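Local coordinates for protein chlorella virus DNA ligase-adenylate (Chlorella virus, PDB 1FVI) that probably seals nicks in duplex DNA as an ATP-dependent ligase, and is seen here with adenosine monophosphate in its nucleotide pocket, at residues Glu12-Val17 with Thr145-Tyr150; Ala28-Val33 with Ala80-His85; Thr36-Arg41 with Glu57-Gly62; Asp98-Asp103 with Ile109-Asp114. The protein carries 1 engineered substitution. One frame throughout, in Å; residues are numbered along the deposited sequence.

Interaction 1 (Glu12-Val17 with Thr145-Tyr150)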
loop_
_atom_site.group_PDB
_atom_site.type_symbol
_atom_site.label_atom_id
_atom_site.label_comp_id
_atom_site.label_asym_id
_atom_site.label_seq_id
_atom_site.Cartn_x
_atom_site.Cartn_y
_atom_site.Cartn_z
ATOM N N GLU A 12 10.668 -9.179 -12.105
ATOM C CA GLU A 12 9.897 -10.149 -12.872
ATOM C C GLU A 12 10.103 -11.540 -12.291
ATOM O O GLU A 12 9.149 -12.301 -12.120
ATOM C CB GLU A 12 10.292 -10.114 -14.357
ATOM C CG GLU A 12 9.907 -8.819 -15.095
ATOM C CD GLU A 12 11.086 -7.876 -15.384
ATOM O OE1 GLU A 12 11.059 -7.221 -16.453
ATOM O OE2 GLU A 12 12.024 -7.776 -14.552
ATOM N N ASN A 13 11.350 -11.876 -11.984
ATOM C CA ASN A 13 11.661 -13.178 -11.404
ATOM C C ASN A 13 11.936 -12.990 -9.908
ATOM O O ASN A 13 12.921 -12.344 -9.512
ATOM C CB ASN A 13 12.872 -13.800 -12.126
ATOM C CG ASN A 13 13.383 -15.086 -11.461
ATOM O OD1 ASN A 13 12.708 -15.691 -10.622
ATOM N ND2 ASN A 13 14.587 -15.501 -11.839
ATOM N N ILE A 14 11.045 -13.535 -9.083
ATOM C CA ILE A 14 11.186 -13.437 -7.636
ATOM C C ILE A 14 12.515 -14.014 -7.145
ATOM O O ILE A 14 13.025 -13.608 -6.099
ATOM C CB ILE A 14 10.000 -14.111 -6.885
ATOM C CG1 ILE A 14 9.958 -13.607 -5.446
ATOM C CG2 ILE A 14 10.137 -15.642 -6.884
ATOM C CD1 ILE A 14 8.791 -14.140 -4.657
ATOM N N GLU A 15 13.101 -14.929 -7.912
ATOM C CA GLU A 15 14.370 -15.505 -7.505
ATOM C C GLU A 15 15.529 -14.511 -7.682
ATOM O O GLU A 15 16.643 -14.765 -7.219
ATOM C CB GLU A 15 14.625 -16.822 -8.225
ATOM C CG GLU A 15 13.516 -17.844 -7.999
ATOM C CD GLU A 15 13.969 -19.293 -8.176
ATOM O OE1 GLU A 15 15.159 -19.536 -8.497
ATOM O OE2 GLU A 15 13.126 -20.198 -7.974
ATOM N N ASP A 16 15.234 -13.354 -8.284
ATOM C CA ASP A 16 16.236 -12.303 -8.493
ATOM C C ASP A 16 16.486 -11.459 -7.245
ATOM O O ASP A 16 17.515 -10.786 -7.151
ATOM C CB ASP A 16 15.814 -11.347 -9.622
ATOM C CG ASP A 16 16.154 -11.873 -11.020
ATOM O OD1 ASP A 16 17.129 -12.641 -11.176
ATOM O OD2 ASP A 16 15.456 -11.482 -11.978
ATOM N N VAL A 17 15.556 -11.507 -6.289
ATOM C CA VAL A 17 15.644 -10.701 -5.066
ATOM C C VAL A 17 16.814 -11.054 -4.172
ATOM O O VAL A 17 17.011 -12.212 -3.847
ATOM C CB VAL A 17 14.339 -10.787 -4.238
ATOM C CG1 VAL A 17 14.467 -10.014 -2.940
ATOM C CG2 VAL A 17 13.180 -10.215 -5.026
ATOM N N THR A 145 9.364 -17.305 0.540
ATOM C CA THR A 145 8.111 -17.615 1.216
ATOM C C THR A 145 7.638 -16.381 1.964
ATOM O O THR A 145 6.460 -16.025 1.906
ATOM C CB THR A 145 8.315 -18.744 2.220
ATOM O OG1 THR A 145 9.072 -19.785 1.595
ATOM C CG2 THR A 145 6.976 -19.294 2.703
ATOM N N GLU A 146 8.569 -15.723 2.648
ATOM C CA GLU A 146 8.254 -14.505 3.380
ATOM C C GLU A 146 7.809 -13.369 2.456
ATOM O O GLU A 146 6.897 -12.605 2.802
ATOM C CB GLU A 146 9.429 -14.079 4.249
ATOM C CG GLU A 146 9.513 -14.859 5.568
ATOM C CD GLU A 146 10.582 -14.331 6.516
ATOM O OE1 GLU A 146 11.141 -13.251 6.265
ATOM O OE2 GLU A 146 10.875 -15.008 7.518
ATOM N N LEU A 147 8.429 -13.279 1.278
ATOM C CA LEU A 147 8.081 -12.256 0.283
ATOM C C LEU A 147 6.638 -12.440 -0.216
ATOM O O LEU A 147 5.850 -11.495 -0.240
ATOM C CB LEU A 147 9.046 -12.309 -0.915
ATOM C CG LEU A 147 9.741 -11.009 -1.352
ATOM C CD1 LEU A 147 10.187 -11.113 -2.802
ATOM C CD2 LEU A 147 8.831 -9.825 -1.179
ATOM N N LEU A 148 6.304 -13.657 -0.641
ATOM C CA LEU A 148 4.950 -13.965 -1.104
ATOM C C LEU A 148 3.881 -13.780 -0.003
ATOM O O LEU A 148 2.802 -13.244 -0.268
ATOM C CB LEU A 148 4.918 -15.387 -1.648
ATOM C CG LEU A 148 5.760 -15.458 -2.917
ATOM C CD1 LEU A 148 6.012 -16.886 -3.288
ATOM C CD2 LEU A 148 5.065 -14.697 -4.028
ATOM N N GLN A 149 4.179 -14.227 1.220
ATOM C CA GLN A 149 3.241 -14.067 2.327
ATOM C C GLN A 149 3.009 -12.577 2.522
ATOM O O GLN A 149 1.889 -12.144 2.809
ATOM C CB GLN A 149 3.786 -14.685 3.614
ATOM C CG GLN A 149 4.055 -16.185 3.514
ATOM C CD GLN A 149 4.582 -16.799 4.810
ATOM O OE1 GLN A 149 3.852 -17.495 5.512
ATOM N NE2 GLN A 149 5.855 -16.563 5.116
ATOM N N TYR A 150 4.071 -11.794 2.317
ATOM C CA TYR A 150 3.991 -10.346 2.454
ATOM C C TYR A 150 3.066 -9.709 1.398
ATOM O O TYR A 150 2.273 -8.805 1.723
ATOM C CB TYR A 150 5.396 -9.728 2.408
ATOM C CG TYR A 150 5.370 -8.251 2.682
ATOM C CD1 TYR A 150 5.019 -7.771 3.949
ATOM C CD2 TYR A 150 5.629 -7.325 1.668
ATOM C CE1 TYR A 150 4.916 -6.416 4.197
ATOM C CE2 TYR A 150 5.527 -5.953 1.911
ATOM C CZ TYR A 150 5.163 -5.515 3.177
ATOM O OH TYR A 150 4.972 -4.189 3.435
#

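Interaction 2 (Ala28-Val33 with Ala80-His85). Engineered in segment 28-33: Ala28 (natural residue Asp).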
loop_
_atom_site.group_PDB
_atom_site.type_symbol
_atom_site.label_atom_id
_atom_site.label_comp_id
_atom_site.label_asym_id
_atom_site.label_seq_id
_atom_site.Cartn_x
_atom_site.Cartn_y
_atom_site.Cartn_z
ATOM N N ALA A 28 -1.173 2.973 -4.302
ATOM C CA ALA A 28 -1.809 3.555 -5.470
ATOM C C ALA A 28 -2.147 4.967 -4.988
ATOM O O ALA A 28 -3.083 5.164 -4.210
ATOM C CB ALA A 28 -3.086 2.786 -5.816
ATOM N N GLY A 29 -1.330 5.939 -5.362
ATOM C CA GLY A 29 -1.599 7.289 -4.915
ATOM C C GLY A 29 -0.825 8.345 -5.679
ATOM O O GLY A 29 -0.359 8.116 -6.800
ATOM N N ILE A 30 -0.696 9.514 -5.062
ATOM C CA ILE A 30 0.012 10.621 -5.679
ATOM C C ILE A 30 1.352 10.801 -4.988
ATOM O O ILE A 30 1.408 11.109 -3.781
ATOM C CB ILE A 30 -0.826 11.941 -5.596
ATOM C CG1 ILE A 30 -2.221 11.717 -6.203
ATOM C CG2 ILE A 30 -0.112 13.106 -6.338
ATOM C CD1 ILE A 30 -2.200 11.294 -7.712
ATOM N N ARG A 31 2.414 10.495 -5.738
ATOM C CA ARG A 31 3.802 10.637 -5.274
ATOM C C ARG A 31 4.037 12.123 -4.942
ATOM O O ARG A 31 3.735 13.019 -5.752
ATOM C CB ARG A 31 4.781 10.202 -6.373
ATOM C CG ARG A 31 6.242 10.233 -5.978
ATOM C CD ARG A 31 6.495 9.246 -4.843
ATOM N NE ARG A 31 7.914 9.125 -4.500
ATOM C CZ ARG A 31 8.793 8.395 -5.182
ATOM N NH1 ARG A 31 8.394 7.720 -6.252
ATOM N NH2 ARG A 31 10.068 8.342 -4.800
ATOM N N SER A 32 4.539 12.372 -3.737
ATOM C CA SER A 32 4.788 13.733 -3.285
ATOM C C SER A 32 6.031 13.856 -2.417
ATOM O O SER A 32 6.245 13.085 -1.474
ATOM C CB SER A 32 3.570 14.278 -2.528
ATOM O OG SER A 32 3.484 15.681 -2.670
ATOM N N VAL A 33 6.863 14.827 -2.771
ATOM C CA VAL A 33 8.076 15.087 -2.042
ATOM C C VAL A 33 8.030 16.492 -1.462
ATOM O O VAL A 33 7.546 17.432 -2.092
ATOM C CB VAL A 33 9.303 14.967 -2.952
ATOM C CG1 VAL A 33 10.573 15.333 -2.178
ATOM C CG2 VAL A 33 9.410 13.558 -3.520
ATOM N N ALA A 80 -8.571 15.230 -6.168
ATOM C CA ALA A 80 -8.482 16.021 -4.942
ATOM C C ALA A 80 -7.082 16.644 -4.808
ATOM O O ALA A 80 -6.941 17.825 -4.501
ATOM C CB ALA A 80 -8.796 15.147 -3.732
ATOM N N VAL A 81 -6.059 15.842 -5.084
ATOM C CA VAL A 81 -4.660 16.272 -5.004
ATOM C C VAL A 81 -4.243 17.148 -6.186
ATOM O O VAL A 81 -3.602 18.191 -6.020
ATOM C CB VAL A 81 -3.687 15.047 -5.012
ATOM C CG1 VAL A 81 -2.241 15.516 -4.869
ATOM C CG2 VAL A 81 -4.040 14.060 -3.910
ATOM N N MET A 82 -4.625 16.710 -7.376
ATOM C CA MET A 82 -4.233 17.387 -8.595
ATOM C C MET A 82 -5.081 18.541 -9.082
ATOM O O MET A 82 -4.741 19.175 -10.082
ATOM C CB MET A 82 -4.001 16.354 -9.707
ATOM C CG MET A 82 -2.968 15.276 -9.330
ATOM S SD MET A 82 -1.450 16.017 -8.634
ATOM C CE MET A 82 -0.590 16.557 -10.181
ATOM N N THR A 83 -6.181 18.822 -8.402
ATOM C CA THR A 83 -7.006 19.954 -8.807
ATOM C C THR A 83 -6.654 21.108 -7.879
ATOM O O THR A 83 -6.533 20.921 -6.667
ATOM C CB THR A 83 -8.517 19.637 -8.748
ATOM O OG1 THR A 83 -8.804 18.551 -9.640
ATOM C CG2 THR A 83 -9.345 20.858 -9.173
ATOM N N GLY A 84 -6.473 22.290 -8.466
ATOM C CA GLY A 84 -6.101 23.472 -7.709
ATOM C C GLY A 84 -7.121 24.040 -6.747
ATOM O O GLY A 84 -7.512 25.197 -6.886
ATOM N N HIS A 85 -7.510 23.254 -5.744
ATOM C CA HIS A 85 -8.481 23.687 -4.741
ATOM C C HIS A 85 -7.921 24.847 -3.913
ATOM O O HIS A 85 -6.728 24.878 -3.595
ATOM C CB HIS A 85 -8.841 22.528 -3.807
ATOM C CG HIS A 85 -9.585 21.413 -4.471
ATOM N ND1 HIS A 85 -9.266 20.087 -4.274
ATOM C CD2 HIS A 85 -10.638 21.423 -5.322
ATOM C CE1 HIS A 85 -10.086 19.325 -4.972
ATOM N NE2 HIS A 85 -10.929 20.112 -5.619
#

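Interaction 3 (Thr36-Arg41 with Glu57-Gly62). With SO4 (sulfate ion), chain B.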
loop_
_atom_site.group_PDB
_atom_site.type_symbol
_atom_site.label_atom_id
_atom_site.label_comp_id
_atom_site.label_asym_id
_atom_site.label_seq_id
_atom_site.Cartn_x
_atom_site.Cartn_y
_atom_site.Cartn_z
ATOM N N THR A 36 10.603 22.524 0.013
ATOM C CA THR A 36 10.183 23.916 0.197
ATOM C C THR A 36 8.659 23.899 0.359
ATOM O O THR A 36 8.106 24.530 1.256
ATOM C CB THR A 36 10.628 24.825 -0.980
ATOM O OG1 THR A 36 11.989 24.526 -1.329
ATOM C CG2 THR A 36 10.539 26.307 -0.587
ATOM N N GLN A 37 7.999 23.154 -0.525
ATOM C CA GLN A 37 6.555 22.938 -0.517
ATOM C C GLN A 37 6.325 21.527 -1.089
ATOM O O GLN A 37 7.281 20.872 -1.511
ATOM C CB GLN A 37 5.841 23.966 -1.382
ATOM C CG GLN A 37 6.206 23.925 -2.850
ATOM C CD GLN A 37 5.431 24.938 -3.671
ATOM O OE1 GLN A 37 5.904 25.393 -4.714
ATOM N NE2 GLN A 37 4.223 25.284 -3.217
ATOM N N MET A 38 5.082 21.047 -1.088
ATOM C CA MET A 38 4.802 19.718 -1.635
ATOM C C MET A 38 4.823 19.715 -3.160
ATOM O O MET A 38 4.154 20.522 -3.813
ATOM C CB MET A 38 3.484 19.149 -1.117
ATOM C CG MET A 38 3.450 18.959 0.387
ATOM S SD MET A 38 4.928 18.199 1.139
ATOM C CE MET A 38 4.731 16.471 0.751
ATOM N N LEU A 39 5.659 18.832 -3.703
ATOM C CA LEU A 39 5.849 18.672 -5.139
ATOM C C LEU A 39 5.345 17.292 -5.589
ATOM O O LEU A 39 5.293 16.342 -4.798
ATOM C CB LEU A 39 7.350 18.786 -5.467
ATOM C CG LEU A 39 8.093 20.131 -5.594
ATOM C CD1 LEU A 39 7.505 21.220 -4.739
ATOM C CD2 LEU A 39 9.562 19.926 -5.266
ATOM N N SER A 40 4.945 17.195 -6.850
ATOM C CA SER A 40 4.492 15.920 -7.406
ATOM C C SER A 40 5.725 15.245 -8.047
ATOM O O SER A 40 6.860 15.720 -7.861
ATOM C CB SER A 40 3.386 16.147 -8.439
ATOM O OG SER A 40 3.896 16.806 -9.575
ATOM N N ARG A 41 5.515 14.154 -8.788
ATOM C CA ARG A 41 6.628 13.449 -9.426
ATOM C C ARG A 41 7.329 14.256 -10.507
ATOM O O ARG A 41 8.505 14.035 -10.775
ATOM C CB ARG A 41 6.204 12.086 -9.974
ATOM C CG ARG A 41 5.233 12.100 -11.117
ATOM C CD ARG A 41 4.897 10.660 -11.509
ATOM N NE ARG A 41 5.939 10.033 -12.326
ATOM C CZ ARG A 41 6.352 8.777 -12.191
ATOM N NH1 ARG A 41 5.830 8.003 -11.254
ATOM N NH2 ARG A 41 7.226 8.271 -13.052
ATOM N N GLU A 57 3.711 22.135 6.386
ATOM C CA GLU A 57 3.813 22.528 7.792
ATOM C C GLU A 57 4.174 21.305 8.649
ATOM O O GLU A 57 4.983 21.403 9.583
ATOM C CB GLU A 57 2.486 23.134 8.296
ATOM C CG GLU A 57 2.170 24.527 7.739
ATOM C CD GLU A 57 0.738 25.020 8.032
ATOM O OE1 GLU A 57 -0.033 24.332 8.748
ATOM O OE2 GLU A 57 0.380 26.110 7.527
ATOM N N LEU A 58 3.606 20.152 8.287
ATOM C CA LEU A 58 3.820 18.899 9.012
ATOM C C LEU A 58 5.123 18.160 8.734
ATOM O O LEU A 58 5.791 17.691 9.652
ATOM C CB LEU A 58 2.651 17.941 8.735
ATOM C CG LEU A 58 1.578 17.650 9.790
ATOM C CD1 LEU A 58 1.202 18.878 10.573
ATOM C CD2 LEU A 58 0.373 17.095 9.090
ATOM N N LEU A 59 5.497 18.065 7.470
ATOM C CA LEU A 59 6.679 17.299 7.113
ATOM C C LEU A 59 7.998 18.041 7.064
ATOM O O LEU A 59 8.042 19.223 6.707
ATOM C CB LEU A 59 6.457 16.620 5.759
ATOM C CG LEU A 59 5.300 15.632 5.577
ATOM C CD1 LEU A 59 5.135 15.358 4.085
ATOM C CD2 LEU A 59 5.577 14.340 6.348
ATOM N N PRO A 60 9.096 17.354 7.446
ATOM C CA PRO A 60 10.419 17.974 7.416
ATOM C C PRO A 60 10.888 17.983 5.975
ATOM O O PRO A 60 10.451 17.160 5.162
ATOM C CB PRO A 60 11.261 17.029 8.271
ATOM C CG PRO A 60 10.617 15.715 8.026
ATOM C CD PRO A 60 9.161 16.056 8.140
ATOM N N GLU A 61 11.725 18.958 5.650
ATOM C CA GLU A 61 12.285 19.103 4.314
ATOM C C GLU A 61 12.973 17.781 3.906
ATOM O O GLU A 61 13.695 17.180 4.703
ATOM C CB GLU A 61 13.289 20.267 4.346
ATOM C CG GLU A 61 14.099 20.458 3.079
ATOM C CD GLU A 61 13.309 21.051 1.929
ATOM O OE1 GLU A 61 12.139 21.448 2.129
ATOM O OE2 GLU A 61 13.883 21.130 0.819
ATOM N N GLY A 62 12.720 17.312 2.687
ATOM C CA GLY A 62 13.331 16.066 2.244
ATOM C C GLY A 62 12.447 14.829 2.375
ATOM O O GLY A 62 12.875 13.702 2.086
HETATM S S SO4 B . 6.148 4.251 -12.579
HETATM O O1 SO4 B . 6.836 5.224 -13.421
HETATM O O2 SO4 B . 7.128 3.277 -11.989
HETATM O O3 SO4 B . 5.067 3.456 -13.356
HETATM O O4 SO4 B . 5.390 4.979 -11.471
#

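Interaction 4 (Asp98-Asp103 with Ile109-Asp114)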
loop_
_atom_site.group_PDB
_atom_site.type_symbol
_atom_site.label_atom_id
_atom_site.label_comp_id
_atom_site.label_asym_id
_atom_site.label_seq_id
_atom_site.Cartn_x
_atom_site.Cartn_y
_atom_site.Cartn_z
ATOM N N ASP A 98 10.150 7.850 2.859
ATOM C CA ASP A 98 11.558 8.220 2.793
ATOM C C ASP A 98 11.804 9.626 3.320
ATOM O O ASP A 98 10.889 10.442 3.396
ATOM C CB ASP A 98 12.126 8.050 1.377
ATOM C CG ASP A 98 13.583 7.599 1.379
ATOM O OD1 ASP A 98 14.233 7.608 2.449
ATOM O OD2 ASP A 98 14.087 7.232 0.296
ATOM N N TYR A 99 13.061 9.889 3.661
ATOM C CA TYR A 99 13.497 11.156 4.240
ATOM C C TYR A 99 14.965 11.371 3.912
ATOM O O TYR A 99 15.824 10.689 4.484
ATOM C CB TYR A 99 13.371 11.058 5.768
ATOM C CG TYR A 99 13.679 12.324 6.535
ATOM C CD1 TYR A 99 13.555 13.581 5.933
ATOM C CD2 TYR A 99 14.007 12.269 7.892
ATOM C CE1 TYR A 99 13.736 14.749 6.663
ATOM C CE2 TYR A 99 14.186 13.431 8.634
ATOM C CZ TYR A 99 14.044 14.667 8.011
ATOM O OH TYR A 99 14.178 15.823 8.741
ATOM N N VAL A 100 15.268 12.318 3.030
ATOM C CA VAL A 100 16.669 12.547 2.716
ATOM C C VAL A 100 17.444 13.343 3.761
ATOM O O VAL A 100 18.560 12.961 4.067
ATOM C CB VAL A 100 16.906 13.059 1.273
ATOM C CG1 VAL A 100 18.378 13.524 1.075
ATOM C CG2 VAL A 100 16.641 11.925 0.305
ATOM N N THR A 101 16.868 14.398 4.343
ATOM C CA THR A 101 17.578 15.187 5.373
ATOM C C THR A 101 18.686 16.041 4.732
ATOM O O THR A 101 18.582 17.262 4.681
ATOM C CB THR A 101 18.145 14.257 6.537
ATOM O OG1 THR A 101 17.170 14.120 7.574
ATOM C CG2 THR A 101 19.432 14.780 7.147
ATOM N N ASP A 102 19.719 15.393 4.207
ATOM C CA ASP A 102 20.817 16.090 3.561
ATOM C C ASP A 102 21.429 15.202 2.491
ATOM O O ASP A 102 21.085 15.298 1.311
ATOM C CB ASP A 102 21.889 16.482 4.602
ATOM C CG ASP A 102 23.233 16.866 3.970
ATOM O OD1 ASP A 102 24.277 16.390 4.459
ATOM O OD2 ASP A 102 23.253 17.625 2.978
ATOM N N ASP A 103 22.286 14.296 2.947
ATOM C CA ASP A 103 23.035 13.385 2.103
ATOM C C ASP A 103 22.257 12.207 1.533
ATOM O O ASP A 103 21.965 11.254 2.244
ATOM C CB ASP A 103 24.239 12.884 2.901
ATOM C CG ASP A 103 25.094 11.910 2.132
ATOM O OD1 ASP A 103 25.514 10.913 2.754
ATOM O OD2 ASP A 103 25.352 12.138 0.928
ATOM N N ILE A 109 18.264 2.248 5.221
ATOM C CA ILE A 109 17.882 1.921 6.598
ATOM C C ILE A 109 18.099 3.117 7.522
ATOM O O ILE A 109 17.356 3.313 8.487
ATOM C CB ILE A 109 18.734 0.776 7.212
ATOM C CG1 ILE A 109 20.152 0.769 6.635
ATOM C CG2 ILE A 109 18.017 -0.536 7.147
ATOM C CD1 ILE A 109 21.107 -0.089 7.430
ATOM N N ASP A 110 19.171 3.862 7.254
ATOM C CA ASP A 110 19.544 5.016 8.050
ATOM C C ASP A 110 18.611 6.207 7.866
ATOM O O ASP A 110 18.308 6.924 8.826
ATOM C CB ASP A 110 20.992 5.384 7.742
ATOM C CG ASP A 110 21.973 4.325 8.232
ATOM O OD1 ASP A 110 21.622 3.590 9.176
ATOM O OD2 ASP A 110 23.089 4.223 7.688
ATOM N N ARG A 111 18.174 6.438 6.633
ATOM C CA ARG A 111 17.237 7.526 6.359
ATOM C C ARG A 111 15.908 7.185 7.044
ATOM O O ARG A 111 15.226 8.062 7.544
ATOM C CB ARG A 111 17.043 7.722 4.846
ATOM C CG ARG A 111 18.351 8.024 4.088
ATOM C CD ARG A 111 18.123 8.582 2.685
ATOM N NE ARG A 111 17.260 7.748 1.854
ATOM C CZ ARG A 111 17.676 6.733 1.099
ATOM N NH1 ARG A 111 18.959 6.405 1.053
ATOM N NH2 ARG A 111 16.798 6.030 0.397
ATOM N N VAL A 112 15.554 5.901 7.068
ATOM C CA VAL A 112 14.328 5.457 7.714
ATOM C C VAL A 112 14.425 5.747 9.211
ATOM O O VAL A 112 13.449 6.179 9.827
ATOM C CB VAL A 112 14.077 3.950 7.489
ATOM C CG1 VAL A 112 12.927 3.462 8.370
ATOM C CG2 VAL A 112 13.759 3.693 6.031
ATOM N N GLU A 113 15.610 5.527 9.782
ATOM C CA GLU A 113 15.845 5.792 11.195
ATOM C C GLU A 113 15.739 7.289 11.481
ATOM O O GLU A 113 15.324 7.691 12.565
ATOM C CB GLU A 113 17.215 5.275 11.600
ATOM C CG GLU A 113 17.481 5.353 13.086
ATOM C CD GLU A 113 16.535 4.504 13.905
ATOM O OE1 GLU A 113 16.289 4.886 15.070
ATOM O OE2 GLU A 113 16.047 3.459 13.399
ATOM N N ASP A 114 16.135 8.110 10.511
ATOM C CA ASP A 114 16.015 9.561 10.642
ATOM C C ASP A 114 14.523 9.925 10.769
ATOM O O ASP A 114 14.135 10.738 11.619
ATOM C CB ASP A 114 16.585 10.277 9.408
ATOM C CG ASP A 114 18.099 10.401 9.431
ATOM O OD1 ASP A 114 18.734 10.212 10.494
ATOM O OD2 ASP A 114 18.659 10.709 8.363
HETATM O O HOH W 1 18.121 11.046 5.643
#

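Interaction 1 (Glu12-Val17 with Thr145-Tyr150)
Ile14 and Val17 meet Leu147 and Leu148 without a single hydrogen bond across the contact: the joint is made of aliphatic carbons alone, although acidic residues accompany it, Glu12, Glu15 and Asp16 on one segment and Glu146 on the other. The closest approach is Ile14 CG1 to Leu147 CD1, 3.6 Å, where the two chains run past each other in opposite directions. CG1 of Ile14 stands anti to the backbone N (chi1 -162°), and the extended chain carries CD1 on to the branch point of the next leucine, 3.7 Å from Leu148 CG. The same Leu147 CD1 also meets Val17 CG2 at 3.8 Å, end against end, so Ile14 and Val17 share this one methyl. All four residues are buried. In the fold, the contact ties the 3-10 turn 14-16, in the loop between strands 9-10 and 21-25, to helix 144-156 of the nucleotide-binding domain. The turn is shaped by an Asx turn: Asn13 OD1 accepts from Glu15 N at 2.8 Å, with the donor well above the carbonyl plane. Behind the interface, Leu147 also packs on Ile141 and Val162 and Val17 on Ile164, which extends the apolar layer onto strands 139-141 and 162-165.

Interaction 2 (Ala28-Val33 with Ala80-His85)
A strand-on-helix packing inside the ligase nucleotide-binding domain brings Ile30, on strand 30-34, against Val81 and Met82 of helix 74-82. Strand 30-34 belongs to a five-stranded mixed sheet, and the helix lies over the face of it to which Ile30 points. The tightest pair is Ile30 CG2 with Val81 CG1, 3.5 Å apart. The second branches are paired as well, Ile30 CG1 lying 3.7 Å from Val81 CG2, so two forked side chains slide past each other in opposite directions and engage branch by branch. This follows from the torsions: Val81 puts CG1 anti to its own backbone N (chi1 -178°), and Ile30, with chi1 -55°, leaves CG2 in the corresponding place, so that both of its branches face the valine. No hydrogen bond crosses the contact, which buries 132 Å² and whose close pairs are carbon with carbon or carbon with sulfur. Ile30 also touches Thr77 and Thr78 of the same helix, while Val81 reaches Ile67 on the adjoining strand 63-68.

Next along the strand, Arg31 leaves on another course. It touches the bound adenosine monophosphate and forms a salt bridge with Asp64, so the strand supplies the nucleotide pocket with one residue and the helix packing with its neighbour. Met82, its chain bent at both chi2 and chi3, crosses Ile30 at a slant and brings SD to 3.9 Å from Ile30 CG2.

Interaction 3 (Thr36-Arg41 with Glu57-Gly62)
Met38 and Leu59 cross at about a right angle, and the meeting is made by their ends: Met38 CE lies 3.5 Å from Leu59 CD1, with Met38 SD farther from the same methyl at 4.1 Å. The methionine does not start out aimed at the leucine. Bends at chi2 and chi3 fold its chain round until the terminal methyl arrives, whereas the CB of Leu59 already faces the other segment. Both side chains are buried.

The second link is polar and lies nearer the surface. Glu61 extends CG anti to its backbone N, then turns at chi2 (74°) to bring its carboxylate to the backbone N of Thr36. Glu61 OE1 accepts from Thr36 N at 2.8 Å through its syn lone pair, and an N-H...O angle of 162° makes the bond nearly straight. One carboxylate oxygen thus holds a backbone amide of the turn between strands 30-34 and 38-39.

At the far end of 36-41, Arg41 meets a sulfate ion, probably from the crystallisation liquor, with the edge of its guanidinium group. Arg41 NH1 donates to sulfate O4 and Arg41 NH2 to sulfate O1, each at 3.1 Å; Lys185 binds the same ion, and Arg41 also touches the bound adenosine monophosphate.

In the fold, the contact joins edge strand 38-39 to the chain leaving helix 49-58 just before strand 63-68. Met38 continues onto Leu55 and Thr56 of that helix, and both Met38 and Leu59 pack on Tyr94 of strand 92-99.

Interaction 4 (Asp98-Asp103 with Ile109-Asp114)
The beta-alpha-beta unit of strand 92-99, helix 108-121 and strand 131-135 has its first strand and its helix fastened together by a salt bridge between Asp98 and Arg111. Arg111 grips the carboxylate side-on. Arg111 NE donates to Asp98 OD1 at 3.1 Å and Arg111 NH2 to Asp98 OD2 at 3.0 Å, with N-H...O angles of 153° and 163°. Both oxygens are approached on their syn sides, but the two flat groups are turned 40° apart: NH2 finds OD2 close to the guanidinium plane, while NE meets OD1 at a tilt. A bend at chi3 helps bring this edge of the arginine round to the aspartate.

The same Asp98 OD1 also accepts from Tyr99 N at 2.8 Å, on its anti side, and the two donors reach it from one face of the carboxylate. Asp98 OD2 also has a salt bridge with Arg165, so one carboxylate is shared by two arginines, and the remaining nitrogen of Arg111, NH1, is taken by the carbonyls of Lys106 and Gly169.

Farther along the helix, Asp114 OD2 is paired with Lys106. A water lies 2.8 Å from Asp114 OD2 and 2.6 Å from Tyr99 O, placed between the strand backbone and the helix side chain; more acceptors surround it than it has protons, so it need not donate to both at once. Beside it, the Tyr99 ring and the Asp114 carboxylate have planes nearly perpendicular, and the nonpolar part of the aspartate makes the contact, Asp114 CB lying 3.6 Å from Tyr99 CD2.

All four contacts fall in the nucleotidyltransferase part of the chain, but interaction 1 stands apart: it is wholly buried and apolar, and serves the sheet containing strands 21-25 and 162-165. Interactions 2, 3 and 4 reach the other mixed sheet and are only partly buried. Interaction 2 is also apolar, whereas interaction 3 combines a methyl contact with a hydrogen bond between exposed residues, and interaction 4 relies mainly on charge pairs. Interactions 2 and 3 share the pairing of strands 30-34 and 38-39, where Val33 O and Leu39 N are 2.8 Å apart. Interactions 3 and 4 meet where Gly62 O lies 2.9 Å from Val100 N, probably a hydrogen bond.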